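PDB 3OV9: nucleoprotein from Rift valley fever virus, which encapsidates the viral genomic RNA, protecting it from nucleases, and forms ring-shaped hexamers needed to form the nucleocapsid. Local coordinates for the interface of chains A and B. Numbering follows the deposited sequence. Chains: chain A/B, Nucleoprotein.

Contact 1: the interface of chains A and B. Residues chain A 8-9; chain B 110, 112-113, 151-152, 208-209.
The backbone oxygen O of B:Ala110 lies against the side chain of A:Arg8, whose NE end runs past it. NE of A:Arg8 comes within 2.5 Å of O of B:Ala110, but its N-H points elsewhere, so the pair is not a hydrogen bond. NH1 of A:Arg8 sits 2.8 Å from the backbone N of B:Gly113, where both atoms would be donors. These short approaches make the exact placement of the guanidinium doubtful. The general arrangement is plain: the N-terminal arm of chain A, part of the region 1-71 that is essential for oligomerization, puts helix 4-13 on chain B, and A:Arg8 reaches into a pocket there. Both faces of its guanidinium have a neighbour near the rim: CG1 of B:Ile209 on one, the backbone N of B:Ala112 on the other. The aliphatic stem also packs, with CG of A:Arg8 3.6 Å from CE2 of B:Phe208. The B:Phe208 ring is turned 45° from the guanidinium plane. The chain of A:Arg8 bends at chi2 (-106°) and at chi3, which turns the guanidinium toward B:Ala112. The group lies between the last residue of helix 104-110 and the start of helix 112-122. The carbonyl end of the first helix may suit a cation. Beyond the guanidinium, CG1 of A:Val9 touches CD1 of B:Ile209 at 4.1 Å.

Contact 2: the interface of chains A and B. Residues chain A 31, 34, 99; chain B 75-77, 80.
This patch of the phlebovirus nucleoprotein interface is built on the start of helix 77-90 of chain B and the residues just before it. A:Arg99, in a loop of chain A, carries most of chain A's share. NH2 of A:Arg99 donates to the backbone O of B:Met75 at 2.8 Å. The acceptor lies in the guanidinium plane, but the bond is bent, with 134° at the hydrogen. CA of B:Lys77 covers one face of the guanidinium, and water 2 lies over the other. The chain is extended until chi3 (-65°), where a turn swings the guanidinium to B:Met75. Within chain A, NE of A:Arg99 forms a salt bridge with OD2 of A:Asp34 at 3.3 Å. The A:Asp34 carboxylate also reaches chain B through water 1, which is 2.7 Å from OD2 and 2.9 Å from the backbone N of B:Lys77. B:Lys80 approaches A:Arg99 from the opposite direction, bringing NZ to 3.1 Å from NH1. This may be unfavourable if both are charged; A:Asp34 would probably offset the charge of A:Arg99. Water 2, 2.6 Å from NZ of B:Lys80, also bonds to the backbone N of A:Arg99. Beside this group A:Gln31 packs on the backbone, with CD 3.7 Å from CA of B:Ser76.

Contact 3: the interface of chains A and B. Residues chain A 30, 32, 96; chain B 73-74.
The polar part of this contact is a hydrogen bond from B:Lys74 to A:Tyr30. NZ of B:Lys74, the lysine amine, donates to the phenol OH of A:Tyr30 at 2.7 Å. Each group reaches the bond along a parallel course, because the two side chains lie side by side and point the same way. CG of A:Tyr30 is anti to the backbone N (chi1 -179°), and this sends the ring out beside the lysine.

The apolar part follows the same course. CB and CG of B:Lys74 pack over the CD1 and CE1 rim of the ring; CG of B:Lys74 is 3.6 Å from CE1 of A:Tyr30. CD continues along toward CZ. Two bends shape the lysine chain. The one at chi2 lays it along the ring, and the one at chi4 (69°) turns NZ to the phenol oxygen.

A:Asn96 meets the same lysine from the opposite direction. Its amide packs on the CE methylene: CG of A:Asn96 is 3.5 Å from CE of B:Lys74, and OD1 and ND2 are about as near. This is van der Waals packing and not a bond to NZ. CE is thus held between the amide and the phenol oxygen.

A:Tyr30 probably binds RNA, so the subunit contact may help to set its ring. In the fold, A:Tyr30 follows helix 18-28, A:Asn96 lies in the loop between helices 77-90 and 104-110, and B:Lys74 ends the 3-10 helix 72-74.

Contact 1: the interface of chains A and B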
ATOM      1  N   ARG A   8      20.446  -8.811 -45.415  1.00 18.62           N
ATOM      2  CA  ARG A   8      20.059  -9.614 -44.260  1.00 18.44           C
ATOM      3  C   ARG A   8      20.278 -11.113 -44.487  1.00 17.89           C
ATOM      4  O   ARG A   8      20.743 -11.818 -43.587  1.00 17.45           O
ATOM      5  CB  ARG A   8      18.597  -9.339 -43.920  1.00 18.75           C
ATOM      6  CG  ARG A   8      18.253  -9.509 -42.476  1.00 21.11           C
ATOM      7  CD  ARG A   8      17.468 -10.771 -42.234  1.00 24.38           C
ATOM      8  NE  ARG A   8      16.309 -10.492 -41.389  1.00 26.30           N
ATOM      9  CZ  ARG A   8      15.699 -11.389 -40.627  1.00 26.90           C
ATOM     10  NH1 ARG A   8      16.152 -12.631 -40.585  1.00 28.69           N
ATOM     11  NH2 ARG A   8      14.648 -11.038 -39.899  1.00 26.79           N
ATOM     12  N   VAL A   9      19.941 -11.591 -45.686  1.00 17.39           N
ATOM     13  CA  VAL A   9      20.129 -13.008 -45.999  0.60 17.32           C
ATOM     14  C   VAL A   9      21.609 -13.356 -46.122  1.00 17.15           C
ATOM     15  O   VAL A   9      22.028 -14.418 -45.652  1.00 16.91           O
ATOM     16  CB  VAL A   9      19.306 -13.504 -47.232  0.60 17.46           C
ATOM     17  CG1 VAL A   9      17.810 -13.457 -46.934  0.60 17.45           C
ATOM     18  CG2 VAL A   9      19.631 -12.717 -48.484  0.60 17.80           C
TER
ATOM     19  N   ALA B 110      16.220  -7.594 -36.689  1.00 10.04           N
ATOM     20  CA  ALA B 110      16.387  -7.295 -38.109  1.00 10.47           C
ATOM     21  C   ALA B 110      17.267  -8.321 -38.800  1.00 10.59           C
ATOM     22  O   ALA B 110      17.110  -8.560 -39.994  1.00 11.10           O
ATOM     23  CB  ALA B 110      16.952  -5.910 -38.300  1.00 10.22           C
ATOM     24  N   ALA B 112      17.574 -11.649 -37.888  1.00 11.09           N
ATOM     25  CA  ALA B 112      17.110 -12.875 -37.237  1.00 10.95           C
ATOM     26  C   ALA B 112      17.666 -14.180 -37.806  1.00 10.94           C
ATOM     27  O   ALA B 112      17.770 -15.173 -37.087  1.00 11.13           O
ATOM     28  CB  ALA B 112      15.588 -12.918 -37.229  1.00 11.19           C
ATOM     29  N   GLY B 113      18.005 -14.185 -39.094  1.00 11.02           N
ATOM     30  CA  GLY B 113      18.587 -15.364 -39.728  1.00 11.00           C
ATOM     31  C   GLY B 113      19.858 -15.812 -39.026  1.00 11.14           C
ATOM     32  O   GLY B 113      20.062 -17.008 -38.792  1.00 11.40           O
ATOM     33  N   GLY B 151      10.273 -13.549 -37.026  1.00 11.54           N
ATOM     34  CA  GLY B 151      10.575 -13.042 -38.371  1.00 11.74           C
ATOM     35  C   GLY B 151      11.106 -14.074 -39.348  1.00 12.02           C
ATOM     36  O   GLY B 151      11.387 -13.752 -40.501  1.00 12.45           O
ATOM     37  N   MET B 152      11.251 -15.312 -38.881  1.00 11.97           N
ATOM     38  CA  MET B 152      11.645 -16.433 -39.732  1.00 12.09           C
ATOM     39  C   MET B 152      10.449 -17.313 -40.095  1.00 12.22           C
ATOM     40  O   MET B 152      10.590 -18.287 -40.834  1.00 12.26           O
ATOM     41  CB  MET B 152      12.727 -17.276 -39.043  1.00 11.94           C
ATOM     42  CG  MET B 152      14.079 -16.594 -38.911  1.00 13.41           C
ATOM     43  SD  MET B 152      14.978 -16.479 -40.467  1.00 14.15           S
ATOM     44  CE  MET B 152      14.531 -14.839 -41.022  1.00 15.10           C
ATOM     45  N   PHE B 208       9.149  -8.138 -44.418  1.00 17.61           N
ATOM     46  CA  PHE B 208      10.605  -8.292 -44.455  1.00 17.02           C
ATOM     47  C   PHE B 208      11.067  -9.749 -44.496  1.00 16.81           C
ATOM     48  O   PHE B 208      10.855 -10.509 -43.547  1.00 16.49           O
ATOM     49  CB  PHE B 208      11.282  -7.535 -43.305  1.00 16.85           C
ATOM     50  CG  PHE B 208      12.762  -7.375 -43.483  1.00 16.25           C
ATOM     51  CD1 PHE B 208      13.269  -6.487 -44.431  1.00 15.80           C
ATOM     52  CD2 PHE B 208      13.652  -8.117 -42.715  1.00 15.24           C
ATOM     53  CE1 PHE B 208      14.640  -6.340 -44.609  1.00 15.96           C
ATOM     54  CE2 PHE B 208      15.022  -7.969 -42.879  1.00 14.61           C
ATOM     55  CZ  PHE B 208      15.519  -7.083 -43.830  1.00 15.00           C
ATOM     56  N   ILE B 209      11.736 -10.092 -45.598  1.00 16.67           N
ATOM     57  CA  ILE B 209      12.122 -11.466 -45.971  1.00 16.79           C
ATOM     58  C   ILE B 209      10.918 -12.238 -46.514  1.00 16.82           C
ATOM     59  O   ILE B 209       9.929 -12.457 -45.804  1.00 16.84           O
ATOM     60  CB  ILE B 209      12.869 -12.265 -44.842  1.00 16.71           C
ATOM     61  CG1 ILE B 209      14.004 -11.440 -44.209  1.00 16.93           C
ATOM     62  CG2 ILE B 209      13.377 -13.608 -45.374  1.00 16.87           C
ATOM     63  CD1 ILE B 209      15.083 -10.944 -45.174  1.00 16.78           C
TER

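Contact 2: the interface of chains A and B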
ATOM      1  N   GLN A  31      30.468  -9.034 -14.546  1.00 13.83           N
ATOM      2  CA  GLN A  31      31.608  -8.949 -13.628  1.00 13.98           C
ATOM      3  C   GLN A  31      31.175  -8.227 -12.358  1.00 14.32           C
ATOM      4  O   GLN A  31      30.713  -7.084 -12.419  1.00 14.54           O
ATOM      5  CB  GLN A  31      32.802  -8.226 -14.267  1.00 14.14           C
ATOM      6  CG  GLN A  31      34.041  -8.172 -13.360  1.00 14.02           C
ATOM      7  CD  GLN A  31      35.208  -7.408 -13.956  1.00 13.83           C
ATOM      8  OE1 GLN A  31      35.226  -6.174 -13.964  1.00 15.17           O
ATOM      9  NE2 GLN A  31      36.205  -8.140 -14.439  1.00 13.12           N
ATOM     10  N   ASP A  34      36.589  -6.181 -10.018  1.00 15.02           N
ATOM     11  CA  ASP A  34      37.813  -6.286 -10.799  1.00 15.32           C
ATOM     12  C   ASP A  34      38.991  -6.465  -9.848  1.00 15.36           C
ATOM     13  O   ASP A  34      39.507  -5.486  -9.310  1.00 15.30           O
ATOM     14  CB  ASP A  34      37.981  -5.013 -11.636  1.00 15.61           C
ATOM     15  CG  ASP A  34      39.137  -5.088 -12.622  1.00 15.93           C
ATOM     16  OD1 ASP A  34      40.143  -5.782 -12.361  1.00 16.40           O
ATOM     17  OD2 ASP A  34      39.039  -4.419 -13.672  1.00 17.75           O
ATOM     18  N   ARG A  99      34.676   0.643 -10.837  1.00 24.36           N
ATOM     19  CA  ARG A  99      35.896  -0.166 -10.801  0.60 24.16           C
ATOM     20  C   ARG A  99      37.053   0.541 -10.091  1.00 23.80           C
ATOM     21  O   ARG A  99      37.971  -0.095  -9.576  1.00 23.85           O
ATOM     22  CB  ARG A  99      36.289  -0.485 -12.245  0.60 24.25           C
ATOM     23  CG  ARG A  99      37.472  -1.413 -12.442  0.60 24.64           C
ATOM     24  CD  ARG A  99      37.765  -1.602 -13.929  0.60 25.63           C
ATOM     25  NE  ARG A  99      36.668  -2.276 -14.625  0.60 26.50           N
ATOM     26  CZ  ARG A  99      35.782  -1.669 -15.411  0.60 26.81           C
ATOM     27  NH1 ARG A  99      35.858  -0.361 -15.626  0.60 27.34           N
ATOM     28  NH2 ARG A  99      34.821  -2.373 -15.989  0.60 26.51           N
TER
ATOM     29  N   MET B  75      30.706  -5.377 -15.807  1.00 17.07           N
ATOM     30  CA  MET B  75      31.411  -5.894 -16.981  1.00 16.47           C
ATOM     31  C   MET B  75      32.914  -5.663 -16.821  1.00 16.49           C
ATOM     32  O   MET B  75      33.330  -4.724 -16.141  1.00 16.54           O
ATOM     33  CB  MET B  75      30.888  -5.189 -18.245  1.00 16.49           C
ATOM     34  CG  MET B  75      31.171  -5.897 -19.560  1.00 15.64           C
ATOM     35  SD  MET B  75      30.390  -5.085 -20.988  1.00 11.47           S
ATOM     36  CE  MET B  75      28.734  -5.756 -20.941  1.00 13.41           C
ATOM     37  N   SER B  76      33.720  -6.516 -17.454  1.00 16.26           N
ATOM     38  CA  SER B  76      35.172  -6.335 -17.493  1.00 16.21           C
ATOM     39  C   SER B  76      35.552  -4.989 -18.110  1.00 16.24           C
ATOM     40  O   SER B  76      34.761  -4.396 -18.854  1.00 16.26           O
ATOM     41  CB  SER B  76      35.829  -7.465 -18.291  1.00 16.16           C
ATOM     42  OG  SER B  76      35.550  -7.329 -19.678  1.00 16.74           O
ATOM     43  N   LYS B  77      36.761  -4.516 -17.811  1.00 16.34           N
ATOM     44  CA  LYS B  77      37.257  -3.256 -18.366  1.00 16.65           C
ATOM     45  C   LYS B  77      37.243  -3.292 -19.899  1.00 16.61           C
ATOM     46  O   LYS B  77      36.828  -2.324 -20.542  1.00 16.41           O
ATOM     47  CB  LYS B  77      38.664  -2.937 -17.841  1.00 16.78           C
ATOM     48  CG  LYS B  77      39.121  -1.507 -18.103  1.00 18.33           C
ATOM     49  CD  LYS B  77      40.587  -1.305 -17.743  1.00 20.47           C
ATOM     50  CE  LYS B  77      41.026   0.133 -17.982  1.00 22.05           C
ATOM     51  NZ  LYS B  77      42.478   0.320 -17.706  1.00 23.59           N
ATOM     52  N   LYS B  80      33.475  -3.406 -21.161  1.00 15.59           N
ATOM     53  CA  LYS B  80      32.896  -2.078 -20.968  0.80 15.97           C
ATOM     54  C   LYS B  80      33.363  -1.107 -22.055  1.00 15.65           C
ATOM     55  O   LYS B  80      32.560  -0.336 -22.590  1.00 15.91           O
ATOM     56  CB  LYS B  80      33.245  -1.531 -19.579  0.80 16.00           C
ATOM     57  CG  LYS B  80      32.703  -0.135 -19.304  0.80 17.83           C
ATOM     58  CD  LYS B  80      33.374   0.514 -18.104  0.80 20.81           C
ATOM     59  CE  LYS B  80      32.658   0.172 -16.814  0.80 22.50           C
ATOM     60  NZ  LYS B  80      33.112   1.045 -15.697  0.80 24.20           N
TER
HETATM   61  O   HOH W   1      38.294  -5.960 -15.786  1.00 16.48           O
HETATM   62  O   HOH W   2      33.149   0.288 -13.177  1.00 39.69           O

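Contact 3: the interface of chains A and B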
ATOM      1  N   TYR A  30      28.832 -10.827 -17.072  1.00 13.53           N
ATOM      2  CA  TYR A  30      28.700 -10.141 -15.790  1.00 13.91           C
ATOM      3  C   TYR A  30      30.027 -10.191 -15.039  1.00 13.81           C
ATOM      4  O   TYR A  30      30.635 -11.255 -14.929  1.00 13.73           O
ATOM      5  CB  TYR A  30      27.606 -10.815 -14.960  1.00 14.32           C
ATOM      6  CG  TYR A  30      27.339 -10.199 -13.598  1.00 15.58           C
ATOM      7  CD1 TYR A  30      26.299  -9.290 -13.419  1.00 17.48           C
ATOM      8  CD2 TYR A  30      28.118 -10.540 -12.491  1.00 16.83           C
ATOM      9  CE1 TYR A  30      26.040  -8.729 -12.167  1.00 18.46           C
ATOM     10  CE2 TYR A  30      27.871  -9.981 -11.235  1.00 18.28           C
ATOM     11  CZ  TYR A  30      26.833  -9.079 -11.084  1.00 18.48           C
ATOM     12  OH  TYR A  30      26.588  -8.529  -9.845  1.00 20.20           O
ATOM     13  N   GLY A  32      31.327  -8.898 -11.218  1.00 14.49           N
ATOM     14  CA  GLY A  32      30.975  -8.328  -9.915  1.00 14.82           C
ATOM     15  C   GLY A  32      32.014  -7.357  -9.376  1.00 14.78           C
ATOM     16  O   GLY A  32      31.670  -6.356  -8.742  1.00 14.95           O
ATOM     17  N   ASN A  96      28.118  -1.224  -4.313  1.00 28.08           N
ATOM     18  CA  ASN A  96      28.776  -1.529  -5.583  0.50 28.07           C
ATOM     19  C   ASN A  96      29.095  -0.269  -6.399  1.00 27.91           C
ATOM     20  O   ASN A  96      28.312   0.135  -7.271  1.00 28.23           O
ATOM     21  CB  ASN A  96      27.924  -2.507  -6.402  0.50 28.21           C
ATOM     22  CG  ASN A  96      28.546  -2.839  -7.746  0.50 28.49           C
ATOM     23  OD1 ASN A  96      29.474  -3.641  -7.836  0.50 28.99           O
ATOM     24  ND2 ASN A  96      28.030  -2.219  -8.802  0.50 28.91           N
TER
ATOM     25  N   MET B  73      27.785  -1.510 -16.216  1.00 20.36           N
ATOM     26  CA  MET B  73      28.048  -1.350 -14.783  1.00 20.59           C
ATOM     27  C   MET B  73      28.572  -2.631 -14.130  1.00 20.04           C
ATOM     28  O   MET B  73      29.153  -2.586 -13.043  1.00 20.09           O
ATOM     29  CB  MET B  73      26.795  -0.862 -14.047  1.00 21.14           C
ATOM     30  CG  MET B  73      26.134   0.367 -14.666  1.00 23.16           C
ATOM     31  SD  MET B  73      24.832   1.103 -13.653  1.00 28.30           S
ATOM     32  CE  MET B  73      23.710  -0.271 -13.412  1.00 27.04           C
ATOM     33  N   LYS B  74      28.358  -3.767 -14.791  1.00 19.29           N
ATOM     34  CA  LYS B  74      28.836  -5.055 -14.297  1.00 18.57           C
ATOM     35  C   LYS B  74      29.505  -5.820 -15.440  1.00 17.81           C
ATOM     36  O   LYS B  74      28.944  -6.777 -15.973  1.00 17.31           O
ATOM     37  CB  LYS B  74      27.684  -5.868 -13.693  1.00 18.83           C
ATOM     38  CG  LYS B  74      27.033  -5.251 -12.451  1.00 20.07           C
ATOM     39  CD  LYS B  74      27.823  -5.545 -11.179  1.00 21.79           C
ATOM     40  CE  LYS B  74      27.055  -5.122  -9.930  1.00 23.10           C
ATOM     41  NZ  LYS B  74      25.848  -5.961  -9.657  1.00 24.02           N
TER

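Contacts 2 and 3 form one area, their C-alpha centres about 7 Å apart. They use the same stretch of chain B, residues 73 to 80, and the same two segments of chain A, residues 30 to 34 and the loop holding A:Asn96 and A:Arg99. Contact 1 is remote, its centre about 33 Å from each of them, and rests on helix 4-13 of chain A. Chain A therefore holds its neighbour at two separated places, by its arm and by its body. The faces differ on the two chains, so the same pairing probably repeats from subunit to subunit around the hexameric ring.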